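Local coordinates for response regulator receiver modulated diguanylate cyclase with PAS/PAC sensor (Desulfovibrio desulfuricans subsp. desulfuricans str., PDB 3CG0), which makes cyclic di-GMP from GTP as a modular signalling diguanylate cyclase, here represented by a receiver domain probably controlled by phosphorylation, at the interface of chains A and B. Coordinates in Å, arbitrary orientation; residue numbers count along the deposited sequence, not the author numbering. Chains: chain A/B, Response regulator receiver modulated diguanylate cyclase with PAS/PAC sensor.

Contact 1: the interface of chains A and B. Residues chain A 87-90; chain B 92, 108-111.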
loop_
_atom_site.group_PDB
_atom_site.type_symbol
_atom_site.label_atom_id
_atom_site.label_comp_id
_atom_site.label_asym_id
_atom_site.label_seq_id
_atom_site.Cartn_x
_atom_site.Cartn_y
_atom_site.Cartn_z
ATOM N N PHE A 87 -0.954 -11.461 8.695
ATOM C CA PHE A 87 -1.544 -10.264 8.116
ATOM C C PHE A 87 -1.862 -10.485 6.628
ATOM O O PHE A 87 -1.050 -11.037 5.900
ATOM C CB PHE A 87 -0.582 -9.073 8.238
ATOM C CG PHE A 87 -0.551 -8.421 9.602
ATOM C CD1 PHE A 87 -1.657 -7.754 10.105
ATOM C CD2 PHE A 87 0.608 -8.442 10.369
ATOM C CE1 PHE A 87 -1.629 -7.108 11.335
ATOM C CE2 PHE A 87 0.653 -7.797 11.616
ATOM C CZ PHE A 87 -0.457 -7.134 12.100
ATOM N N ILE A 88 -3.033 -10.040 6.182
ATOM C CA ILE A 88 -3.344 -9.993 4.749
ATOM C C ILE A 88 -3.003 -8.593 4.263
ATOM O O ILE A 88 -3.435 -7.611 4.865
ATOM C CB ILE A 88 -4.839 -10.292 4.464
ATOM C CG1 ILE A 88 -5.228 -11.670 4.990
ATOM C CG2 ILE A 88 -5.114 -10.229 2.979
ATOM C CD1 ILE A 88 -6.688 -11.767 5.355
ATOM N N THR A 89 -2.211 -8.494 3.195
ATOM C CA THR A 89 -1.777 -7.191 2.702
ATOM C C THR A 89 -2.223 -6.905 1.278
ATOM O O THR A 89 -2.679 -7.800 0.564
ATOM C CB THR A 89 -0.241 -7.017 2.798
ATOM O OG1 THR A 89 0.417 -7.940 1.928
ATOM C CG2 THR A 89 0.232 -7.238 4.214
ATOM N N SER A 90 -2.102 -5.639 0.885
ATOM C CA SER A 90 -2.506 -5.167 -0.430
ATOM C C SER A 90 -1.350 -5.299 -1.420
ATOM O O SER A 90 -0.188 -5.460 -1.027
ATOM C CB SER A 90 -2.968 -3.710 -0.341
ATOM O OG SER A 90 -3.659 -3.304 -1.509
ATOM N N GLN B 92 -0.780 2.163 2.976
ATOM C CA GLN B 92 0.168 1.115 3.349
ATOM C C GLN B 92 1.634 1.576 3.241
ATOM O O GLN B 92 2.373 1.163 2.343
ATOM C CB GLN B 92 -0.091 -0.136 2.503
ATOM C CG GLN B 92 0.406 -1.433 3.118
ATOM C CD GLN B 92 -0.032 -2.643 2.324
ATOM O OE1 GLN B 92 -1.164 -3.104 2.457
ATOM N NE2 GLN B 92 0.865 -3.167 1.492
ATOM N N TYR B 108 3.290 -12.324 6.244
ATOM C CA TYR B 108 2.347 -11.495 5.470
ATOM C C TYR B 108 1.955 -12.189 4.157
ATOM O O TYR B 108 2.811 -12.678 3.433
ATOM C CB TYR B 108 2.984 -10.138 5.130
ATOM C CG TYR B 108 3.507 -9.369 6.329
ATOM C CD1 TYR B 108 2.699 -8.446 6.992
ATOM C CD2 TYR B 108 4.799 -9.570 6.809
ATOM C CE1 TYR B 108 3.164 -7.750 8.103
ATOM C CE2 TYR B 108 5.274 -8.880 7.933
ATOM C CZ TYR B 108 4.449 -7.966 8.565
ATOM O OH TYR B 108 4.909 -7.268 9.660
ATOM N N LEU B 109 0.668 -12.203 3.836
ATOM C CA LEU B 109 0.201 -12.813 2.602
ATOM C C LEU B 109 -0.448 -11.719 1.760
ATOM O O LEU B 109 -1.411 -11.102 2.195
ATOM C CB LEU B 109 -0.812 -13.919 2.913
ATOM C CG LEU B 109 -0.325 -15.301 3.351
ATOM C CD1 LEU B 109 -1.468 -16.067 4.013
ATOM C CD2 LEU B 109 0.227 -16.085 2.172
ATOM N N ALA B 110 0.090 -11.467 0.568
ATOM C CA ALA B 110 -0.442 -10.424 -0.314
ATOM C C ALA B 110 -1.587 -10.971 -1.135
ATOM O O ALA B 110 -1.559 -12.122 -1.543
ATOM C CB ALA B 110 0.655 -9.867 -1.234
ATOM N N LYS B 111 -2.599 -10.137 -1.358
ATOM C CA LYS B 111 -3.752 -10.487 -2.183
ATOM C C LYS B 111 -3.372 -10.486 -3.671
ATOM O O LYS B 111 -2.526 -9.697 -4.075
ATOM C CB LYS B 111 -4.882 -9.486 -1.927
ATOM C CG LYS B 111 -5.550 -9.641 -0.566
ATOM C CD LYS B 111 -6.769 -8.736 -0.411
ATOM C CE LYS B 111 -6.423 -7.399 0.252
ATOM N NZ LYS B 111 -7.641 -6.736 0.841
#

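Contact 2: the interface of chains A and B. Residues chain A 90-92, 96; chain B 62-63, 89-90.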
loop_
_atom_site.group_PDB
_atom_site.type_symbol
_atom_site.label_atom_id
_atom_site.label_comp_id
_atom_site.label_asym_id
_atom_site.label_seq_id
_atom_site.Cartn_x
_atom_site.Cartn_y
_atom_site.Cartn_z
ATOM N N SER A 90 -2.102 -5.639 0.885
ATOM C CA SER A 90 -2.506 -5.167 -0.430
ATOM C C SER A 90 -1.350 -5.299 -1.420
ATOM O O SER A 90 -0.188 -5.460 -1.027
ATOM C CB SER A 90 -2.968 -3.710 -0.341
ATOM O OG SER A 90 -3.659 -3.304 -1.509
ATOM N N SER A 91 -1.670 -5.224 -2.706
ATOM C CA SER A 91 -0.668 -5.424 -3.744
ATOM C C SER A 91 -0.491 -4.176 -4.599
ATOM O O SER A 91 -0.259 -4.272 -5.804
ATOM C CB SER A 91 -1.043 -6.617 -4.626
ATOM O OG SER A 91 -2.367 -7.050 -4.366
ATOM N N GLN A 92 -0.599 -3.005 -3.979
ATOM C CA GLN A 92 -0.509 -1.738 -4.749
ATOM C C GLN A 92 0.871 -1.330 -5.282
ATOM O O GLN A 92 1.572 -0.482 -4.713
ATOM C CB GLN A 92 -1.259 -0.557 -4.090
ATOM C CG GLN A 92 -0.918 -0.204 -2.646
ATOM C CD GLN A 92 -1.586 1.096 -2.204
ATOM O OE1 GLN A 92 -2.611 1.507 -2.761
ATOM N NE2 GLN A 92 -1.012 1.741 -1.193
ATOM N N THR A 96 0.125 -0.333 -11.096
ATOM C CA THR A 96 -1.279 0.067 -10.992
ATOM C C THR A 96 -1.437 1.585 -11.084
ATOM O O THR A 96 -2.417 2.072 -11.644
ATOM C CB THR A 96 -1.990 -0.508 -9.733
ATOM O OG1 THR A 96 -1.076 -0.569 -8.628
ATOM C CG2 THR A 96 -2.507 -1.907 -10.022
ATOM N N ILE B 62 -9.092 2.015 -6.068
ATOM C CA ILE B 62 -8.055 1.685 -7.072
ATOM C C ILE B 62 -7.733 0.169 -7.119
ATOM O O ILE B 62 -7.328 -0.360 -8.154
ATOM C CB ILE B 62 -6.771 2.565 -6.931
ATOM C CG1 ILE B 62 -5.947 2.547 -8.229
ATOM C CG2 ILE B 62 -5.922 2.138 -5.739
ATOM C CD1 ILE B 62 -4.824 3.567 -8.275
ATOM N N MET B 63 -7.973 -0.516 -6.004
ATOM C CA MET B 63 -7.609 -1.918 -5.827
ATOM C C MET B 63 -8.767 -2.904 -6.047
ATOM O O MET B 63 -8.634 -4.097 -5.746
ATOM C CB MET B 63 -6.964 -2.112 -4.452
ATOM C CG MET B 63 -5.613 -1.388 -4.277
ATOM S SD MET B 63 -4.197 -2.238 -5.041
ATOM C CE MET B 63 -4.208 -1.664 -6.716
ATOM N N THR B 89 -7.169 4.917 -2.249
ATOM C CA THR B 89 -6.045 4.004 -2.123
ATOM C C THR B 89 -5.901 3.555 -0.668
ATOM O O THR B 89 -6.640 4.013 0.204
ATOM C CB THR B 89 -4.741 4.687 -2.601
ATOM O OG1 THR B 89 -4.413 5.762 -1.720
ATOM C CG2 THR B 89 -4.901 5.257 -4.000
ATOM N N SER B 90 -4.983 2.633 -0.405
ATOM C CA SER B 90 -4.641 2.271 0.965
ATOM C C SER B 90 -3.462 3.127 1.429
ATOM O O SER B 90 -2.667 3.600 0.605
ATOM C CB SER B 90 -4.306 0.782 1.054
ATOM O OG SER B 90 -5.344 0.002 0.484
#

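Contact 1: the interface of chains A and B
A:Phe87, A:Ile88 and A:Thr89 run parallel to B:Tyr108, B:Leu109 and B:Ala110, so that strand 85-89 of one chain and strand 107-110 of the other form one continuous sheet. B:Leu109 supplies both backbone groups of the central register: its N donates to A:Phe87 O at 2.9 Å, and its O accepts A:Thr89 N at 2.9 Å. B:Lys111 N then bonds to A:Thr89 O at 3.0 Å.

Beside the strands A:Phe87 and B:Tyr108 point the same way, their ring planes nearly parallel and side by side, so that edges meet rather than faces overlap, with CD2 of the phenylalanine 3.5 Å from CE1 of the tyrosine. Flat aromatic groups suit neighbouring strands because they fill the row without forcing the backbones apart. The tyrosine CD1 also meets the methyl CG2 of A:Thr89; this methyl lies anti to the carbonyl carbon, which leaves the hydroxyl OG1 in the crowded position (chi1 65°), turned towards B:Ala110. A small alanine fits there. A:Ile88 meets the aliphatic stem of B:Lys111 at about a right angle, CG2 to CG at 3.6 Å; the stem bends at chi3 (-94°), keeping CE near the same methyl. At the strand end B:Gln92 reaches out with an extended chain, and OE1 takes A:Ser90 N at 3.1 Å in the carbonyl plane, on a lone pair (122°).

In the receiver fold these are the fourth and fifth strands, bearing the conserved threonine, switch aromatic and lysine. Their pairing across chains suggests an exchange of C-terminal segments, in keeping with alternate folding.

Contact 2: the interface of chains A and B
B:Met63 lays its thioether against A:Gln92 and A:Thr96, and it is the residue with the most surface hidden here, 75 Å². Its bend at chi2 sets the sulphur beside the backbone-proximal part of the glutamine: SD lies 3.5 Å from A:Gln92 CB. A second bend, at chi3 (86°), turns the terminal methyl towards helix 94-101, where A:Thr96 crosses it at about a right angle and offers its own methyl, CG2 to B:Met63 CE at 3.7 Å. A flexible, unbranched methionine suits such a place, because it can follow an uneven surface made by a loop and a helix start. The hydroxyl of A:Ser90 also borders the sulphur, with OG 3.7 Å from SD, a van der Waals contact.

A:Gln92 divides its work between the two ends of its side chain. Its aliphatic root packs on the methionine, while the amide travels on to B:Ser90, at the end of strand 85-90. CG stands between the backbone N and the carbonyl carbon (chi1 54°), and the extended chain beyond it carries the amide across to the other subunit. There the amide oxygen comes near B:Thr89 CB, the two side chains crossing at about a right angle. A long side chain with a terminal N-H donor suits a carbonyl at a strand end.

B:Met63 follows closely on the predicted phosphoacceptor aspartate in sequence, which probably places this packing close to the phosphorylation site. The amide nitrogen NE2 of A:Gln92 donates to B:Ser90 O at 3.1 Å, approaching from above the carbonyl plane, 49° out of it.

Contact 1 and contact 2 lie about 11 Å apart between the centres of their C-alpha atoms and share A:Ser90, whose backbone serves the first and whose hydroxyl borders the second. Contact 1 is sheet pairing; contact 2 is side-chain packing around the connection from strand 85-89 to helix 94-101. The interface is two-fold symmetric, and B:Gln92 and A:Gln92 make related approaches to the partner chain by different first torsions. Together the contacts are consistent with exchanged C-terminal segments holding the pair, although the structure alone does not show that this dimer forms in the full-length protein.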